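Long-range contact in TT1696 protein (Thermus thermophilus, PDB 1UFB), which is of unknown function but belongs to the HEPN family of small helical proteins and may bind DNA: residues F32-A37 with K80-Y85. Sequence-based numbering, arbitrary orientation.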
loop_
_atom_site.group_PDB
_atom_site.type_symbol
_atom_site.label_atom_id
_atom_site.label_comp_id
_atom_site.label_asym_id
_atom_site.label_seq_id
_atom_site.Cartn_x
_atom_site.Cartn_y
_atom_site.Cartn_z
ATOM N N PHE A 32 -3.315 6.634 1.879
ATOM C CA PHE A 32 -2.101 5.822 1.741
ATOM C C PHE A 32 -1.440 6.104 0.369
ATOM O O PHE A 32 -0.229 6.359 0.272
ATOM C CB PHE A 32 -2.490 4.339 1.867
ATOM C CG PHE A 32 -1.336 3.401 1.587
ATOM C CD1 PHE A 32 -0.325 3.280 2.535
ATOM C CD2 PHE A 32 -1.259 2.683 0.382
ATOM C CE1 PHE A 32 0.765 2.442 2.312
ATOM C CE2 PHE A 32 -0.147 1.808 0.121
ATOM C CZ PHE A 32 0.852 1.704 1.099
ATOM N N ALA A 33 -2.249 6.126 -0.683
ATOM C CA ALA A 33 -1.732 6.372 -2.013
ATOM C C ALA A 33 -1.116 7.764 -2.079
ATOM O O ALA A 33 -0.143 7.937 -2.746
ATOM C CB ALA A 33 -2.856 6.145 -3.118
ATOM N N ALA A 34 -1.648 8.753 -1.356
ATOM C CA ALA A 34 -1.049 10.080 -1.367
ATOM C C ALA A 34 0.320 10.034 -0.673
ATOM O O ALA A 34 1.313 10.648 -1.119
ATOM C CB ALA A 34 -1.982 11.097 -0.638
ATOM N N GLN A 35 0.393 9.362 0.472
ATOM C CA GLN A 35 1.735 9.264 1.111
ATOM C C GLN A 35 2.713 8.540 0.106
ATOM O O GLN A 35 3.902 8.911 0.015
ATOM C CB GLN A 35 1.645 8.427 2.425
ATOM C CG GLN A 35 3.003 8.171 3.157
ATOM C CD GLN A 35 3.855 7.038 2.499
ATOM O OE1 GLN A 35 3.320 6.164 1.828
ATOM N NE2 GLN A 35 5.213 7.042 2.758
ATOM N N GLN A 36 2.209 7.536 -0.620
ATOM C CA GLN A 36 3.059 6.794 -1.548
ATOM C C GLN A 36 3.515 7.680 -2.711
ATOM O O GLN A 36 4.646 7.523 -3.227
ATOM C CB GLN A 36 2.314 5.552 -2.079
ATOM C CG GLN A 36 2.215 4.402 -1.071
ATOM C CD GLN A 36 3.589 3.753 -0.847
ATOM O OE1 GLN A 36 4.353 4.034 0.159
ATOM N NE2 GLN A 36 3.933 2.881 -1.776
ATOM N N ALA A 37 2.624 8.603 -3.143
ATOM C CA ALA A 37 3.012 9.547 -4.217
ATOM C C ALA A 37 4.149 10.408 -3.696
ATOM O O ALA A 37 5.167 10.584 -4.381
ATOM C CB ALA A 37 1.843 10.451 -4.599
ATOM N N LYS A 80 4.747 15.718 7.980
ATOM C CA LYS A 80 4.274 15.161 9.230
ATOM C C LYS A 80 2.879 14.603 9.115
ATOM O O LYS A 80 2.557 13.628 9.753
ATOM C CB LYS A 80 4.238 16.227 10.349
ATOM C CG LYS A 80 5.549 16.885 10.678
ATOM C CD LYS A 80 5.361 17.915 11.845
ATOM C CE LYS A 80 6.693 18.615 12.139
ATOM N NZ LYS A 80 7.417 18.778 10.832
ATOM N N VAL A 81 2.036 15.267 8.340
ATOM C CA VAL A 81 0.671 14.770 8.159
ATOM C C VAL A 81 0.705 13.454 7.311
ATOM O O VAL A 81 0.149 12.432 7.682
ATOM C CB VAL A 81 -0.138 15.803 7.451
ATOM C CG1 VAL A 81 -1.594 15.264 7.126
ATOM C CG2 VAL A 81 -0.183 17.107 8.369
ATOM N N LEU A 82 1.387 13.489 6.188
ATOM C CA LEU A 82 1.408 12.297 5.323
ATOM C C LEU A 82 2.035 11.096 5.987
ATOM O O LEU A 82 1.668 9.948 5.710
ATOM C CB LEU A 82 2.147 12.660 4.029
ATOM C CG LEU A 82 1.396 13.647 3.104
ATOM C CD1 LEU A 82 2.349 14.116 1.979
ATOM C CD2 LEU A 82 0.154 12.935 2.470
ATOM N N ASP A 83 2.940 11.339 6.924
ATOM C CA ASP A 83 3.679 10.246 7.547
ATOM C C ASP A 83 2.813 9.350 8.376
ATOM O O ASP A 83 3.086 8.172 8.528
ATOM C CB ASP A 83 4.891 10.788 8.349
ATOM C CG ASP A 83 6.113 11.024 7.438
ATOM O OD1 ASP A 83 5.997 10.634 6.246
ATOM O OD2 ASP A 83 7.172 11.576 7.879
ATOM N N LYS A 84 1.725 9.893 8.846
ATOM C CA LYS A 84 0.754 9.116 9.608
ATOM C C LYS A 84 -0.141 8.286 8.703
ATOM O O LYS A 84 -1.028 7.591 9.201
ATOM C CB LYS A 84 -0.168 10.032 10.381
ATOM C CG LYS A 84 0.596 10.990 11.264
ATOM C CD LYS A 84 1.499 10.239 12.244
ATOM C CE LYS A 84 1.597 11.074 13.520
ATOM N NZ LYS A 84 0.449 12.060 13.540
ATOM N N TYR A 85 0.057 8.350 7.385
ATOM C CA TYR A 85 -0.817 7.568 6.477
ATOM C C TYR A 85 -0.166 6.302 5.908
ATOM O O TYR A 85 -0.818 5.601 5.125
ATOM C CB TYR A 85 -1.315 8.439 5.311
ATOM C CG TYR A 85 -2.158 9.642 5.783
ATOM C CD1 TYR A 85 -2.180 10.845 5.053
ATOM C CD2 TYR A 85 -2.944 9.547 6.926
ATOM C CE1 TYR A 85 -2.984 11.954 5.454
ATOM C CE2 TYR A 85 -3.770 10.649 7.334
ATOM C CZ TYR A 85 -3.771 11.838 6.580
ATOM O OH TYR A 85 -4.588 12.919 6.891
#
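The Phe32 ring meets the carbonyl of Tyr85 at its edge: Tyr85 O lies in the ring plane, 3.5 Å from Phe32 CD1, while Gln36 CG, one helical turn further on, rests over one face, offset toward the rim. With Phe32 CG anti to its backbone N (chi1 174°), the ring turns its CD1 edge to this carbonyl, and CB lies beside it, 3.9 Å from Tyr85 O; the same oxygen is hydrogen-bonded to Thr89 OG1. The Tyr85 ring is turned back over its own segment, where Val81 O sits 3.8 Å above the plane, over its centre, and it also packs against Ala112 of helix 106-126. In this HEPN-family helical bundle the end of helix 73-83 and the turn leaving it pack on the first half of helix 27-48, with Ala112 also touching Ala34. The aliphatic part of Gln35 lies against the backbone at the end of helix 73-83. Its CG comes within 3.4 Å of Leu82 O, an oxygen already accepting the backbone bond from Tyr85 N, and its CB lies 4.1 Å from Tyr85 CB. The chain then bends at chi2 (-78°), carrying the amide away from 80-85; NE2 is hydrogen-bonded to Glu39 OE1 and weakly to His56 O. Leu82 turns its CD2 branch to the flank of helix 27-48, 4.2 Å from Ala34 CB and 4.1 Å from Gln35 N.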